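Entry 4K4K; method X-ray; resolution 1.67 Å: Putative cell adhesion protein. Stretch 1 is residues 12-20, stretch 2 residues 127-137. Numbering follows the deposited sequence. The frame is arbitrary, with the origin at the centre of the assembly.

Stretch 1, residues 12-20: RVALEATSG
Stretch 2 127-137: DKTDPKVAFVF

Residues 16-18 and 132-134 form neighbouring parallel strands, their axes 4.8 Å apart at closest approach and inclined by 17°. Glu-16 pairs with Lys-132, Ala-17 with Val-133 and Thr-18 with Ala-134, at CA-CA distances of 4.7, 5.1 and 4.8 Å. Backbones are extended (Ala-17 phi/psi -96/136, Val-133 -124/121). Glu-16 N donates to Pro-131 O (2.9 Å) and Glu-16 O accepts from Val-133 N (2.9 Å); Thr-18 N donates to Val-133 O (3.0 Å) and Thr-18 O accepts from Phe-135 N (2.8 Å).

Before the strand, a type I turn from Asp-127 to Asp-130, closed by Asp-130 N to Asp-127 O (3.0 Å), leads into Pro-131. Val-13 (chi1 t) points toward this corner, and its CG1 fills the hollow between the Lys-128 carbonyl and the Pro-131 ring, 3.6 Å from both Lys-128 O and Pro-131 CB. Pro-131 and Val-13 are the residues most covered by the other stretch (74 and 70 Å²).

On the face carrying Ala-17 and Val-133, the small Ala-17 leaves its CB against the edge of the Phe-135 ring (chi1 -68°, chi2 -76°), 3.9 Å from Phe-135 CE2. Leu-15 (t, p) reaches in with CD1, 3.5 Å from Val-133 CG2 (chi1 t). On the other face, Glu-16 (m, t) extends beside Lys-132 (chi1 m), Glu-16 OE1 3.4 Å from Lys-132 CG.

Beyond the bonded ladder, one water accepts from Phe-137 N (3.0 Å) and donates to Ser-19 O (3.2 Å), bridging the stretches.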

# COMPACT_ATOMS: atom_id res chain seq x y z
N ARG A 12 -25.87 -1.96 24.85
CA ARG A 12 -24.55 -2.38 24.39
C ARG A 12 -23.90 -1.25 23.58
O ARG A 12 -24.59 -0.53 22.87
CB ARG A 12 -24.64 -3.68 23.58
CG ARG A 12 -25.22 -4.85 24.40
CD ARG A 12 -25.27 -6.14 23.60
NE ARG A 12 -26.10 -5.99 22.41
CZ ARG A 12 -25.92 -6.66 21.27
NH1 ARG A 12 -24.93 -7.55 21.16
NH2 ARG A 12 -26.71 -6.44 20.23
N VAL A 13 -22.58 -1.04 23.74
CA VAL A 13 -21.92 0.06 23.08
C VAL A 13 -21.01 -0.49 22.00
O VAL A 13 -20.03 -1.17 22.31
CB VAL A 13 -21.16 0.98 24.08
CG1 VAL A 13 -20.45 2.12 23.35
CG2 VAL A 13 -22.11 1.55 25.15
N ALA A 14 -21.35 -0.20 20.74
CA ALA A 14 -20.58 -0.64 19.60
C ALA A 14 -19.40 0.28 19.33
O ALA A 14 -19.47 1.49 19.56
CB ALA A 14 -21.49 -0.70 18.39
N LEU A 15 -18.36 -0.28 18.74
CA LEU A 15 -17.23 0.51 18.26
C LEU A 15 -17.71 1.53 17.20
O LEU A 15 -18.48 1.17 16.30
CB LEU A 15 -16.20 -0.45 17.63
CG LEU A 15 -15.05 0.21 16.85
CD1 LEU A 15 -14.12 0.98 17.80
CD2 LEU A 15 -14.27 -0.86 16.09
N GLU A 16 -17.23 2.78 17.29
CA GLU A 16 -17.53 3.79 16.28
C GLU A 16 -16.21 4.08 15.56
O GLU A 16 -15.39 4.88 16.04
CB GLU A 16 -18.14 5.06 16.89
CG GLU A 16 -19.49 4.83 17.55
CD GLU A 16 -20.11 6.02 18.27
OE1 GLU A 16 -19.60 7.15 18.11
OE2 GLU A 16 -21.11 5.81 18.99
N ALA A 17 -15.99 3.39 14.44
CA ALA A 17 -14.73 3.46 13.71
C ALA A 17 -14.75 4.44 12.58
O ALA A 17 -15.68 4.45 11.78
CB ALA A 17 -14.36 2.08 13.17
N THR A 18 -13.66 5.22 12.47
CA THR A 18 -13.39 6.17 11.37
C THR A 18 -11.91 6.06 10.96
O THR A 18 -11.12 5.48 11.70
CB THR A 18 -13.72 7.61 11.76
OG1 THR A 18 -12.93 7.97 12.91
CG2 THR A 18 -15.21 7.83 12.02
N SER A 19 -11.55 6.60 9.79
CA SER A 19 -10.16 6.62 9.33
C SER A 19 -9.51 8.01 9.58
O SER A 19 -8.41 8.29 9.07
CB SER A 19 -10.09 6.28 7.85
OG SER A 19 -10.76 7.28 7.10
N GLY A 20 -10.19 8.86 10.35
CA GLY A 20 -9.74 10.20 10.69
C GLY A 20 -8.51 10.23 11.57
O GLY A 20 -7.38 10.29 11.07
N ASP A 127 -12.71 2.71 26.00
CA ASP A 127 -13.75 1.98 26.70
C ASP A 127 -15.15 2.46 26.23
O ASP A 127 -15.25 3.37 25.41
CB ASP A 127 -13.57 2.10 28.22
CG ASP A 127 -13.63 3.52 28.73
OD1 ASP A 127 -14.62 4.21 28.44
OD2 ASP A 127 -12.65 3.96 29.34
N LYS A 128 -16.22 1.86 26.78
CA LYS A 128 -17.59 2.19 26.37
C LYS A 128 -17.97 3.66 26.62
O LYS A 128 -18.93 4.11 26.00
CB LYS A 128 -18.60 1.25 27.04
CG LYS A 128 -18.73 1.44 28.55
CD LYS A 128 -19.62 0.38 29.19
CE LYS A 128 -20.99 0.91 29.51
NZ LYS A 128 -21.89 -0.17 29.98
N THR A 129 -17.25 4.42 27.46
CA THR A 129 -17.60 5.83 27.73
C THR A 129 -17.08 6.74 26.60
O THR A 129 -17.50 7.88 26.49
CB THR A 129 -17.11 6.31 29.10
OG1 THR A 129 -15.69 6.44 29.05
CG2 THR A 129 -17.53 5.38 30.24
N ASP A 130 -16.20 6.21 25.74
CA ASP A 130 -15.69 6.93 24.57
C ASP A 130 -15.36 5.89 23.50
O ASP A 130 -14.24 5.40 23.39
CB ASP A 130 -14.51 7.86 24.93
CG ASP A 130 -13.88 8.52 23.72
OD1 ASP A 130 -14.64 9.02 22.84
OD2 ASP A 130 -12.63 8.48 23.61
N PRO A 131 -16.40 5.45 22.77
CA PRO A 131 -16.23 4.33 21.82
C PRO A 131 -15.71 4.75 20.44
O PRO A 131 -15.73 3.94 19.51
CB PRO A 131 -17.66 3.79 21.71
CG PRO A 131 -18.51 5.04 21.81
CD PRO A 131 -17.83 5.86 22.86
N LYS A 132 -15.32 6.01 20.28
CA LYS A 132 -14.84 6.48 18.97
C LYS A 132 -13.37 6.16 18.78
O LYS A 132 -12.54 6.53 19.63
CB LYS A 132 -15.09 8.00 18.79
CG LYS A 132 -16.54 8.43 18.95
CD LYS A 132 -16.67 9.95 18.89
CE LYS A 132 -16.86 10.65 20.23
NZ LYS A 132 -16.41 12.07 20.16
N VAL A 133 -13.04 5.47 17.70
CA VAL A 133 -11.65 5.12 17.39
C VAL A 133 -11.36 5.65 16.00
O VAL A 133 -12.02 5.24 15.03
CB VAL A 133 -11.35 3.59 17.50
CG1 VAL A 133 -9.94 3.26 17.03
CG2 VAL A 133 -11.59 3.07 18.92
N ALA A 134 -10.35 6.53 15.89
CA ALA A 134 -9.93 7.07 14.61
C ALA A 134 -8.66 6.34 14.19
O ALA A 134 -7.63 6.49 14.84
CB ALA A 134 -9.69 8.57 14.73
N PHE A 135 -8.78 5.45 13.20
CA PHE A 135 -7.65 4.68 12.70
C PHE A 135 -6.82 5.52 11.72
O PHE A 135 -7.37 6.08 10.78
CB PHE A 135 -8.12 3.38 12.04
CG PHE A 135 -8.72 2.38 13.00
CD1 PHE A 135 -7.90 1.62 13.85
CD2 PHE A 135 -10.09 2.18 13.06
CE1 PHE A 135 -8.46 0.66 14.72
CE2 PHE A 135 -10.65 1.25 13.97
CZ PHE A 135 -9.82 0.47 14.76
N VAL A 136 -5.52 5.59 11.93
CA VAL A 136 -4.63 6.31 11.02
C VAL A 136 -3.81 5.25 10.32
O VAL A 136 -2.98 4.60 10.94
CB VAL A 136 -3.76 7.35 11.78
CG1 VAL A 136 -2.76 8.02 10.84
CG2 VAL A 136 -4.64 8.40 12.47
N PHE A 137 -4.07 5.05 9.04
CA PHE A 137 -3.39 4.01 8.26
C PHE A 137 -2.12 4.50 7.62
O PHE A 137 -2.06 5.64 7.13
CB PHE A 137 -4.33 3.48 7.16
CG PHE A 137 -5.42 2.56 7.66
CD1 PHE A 137 -5.20 1.20 7.77
CD2 PHE A 137 -6.66 3.07 8.04
CE1 PHE A 137 -6.22 0.34 8.22
CE2 PHE A 137 -7.67 2.22 8.53
CZ PHE A 137 -7.44 0.86 8.62
O HOH W 1 -5.99 6.84 7.64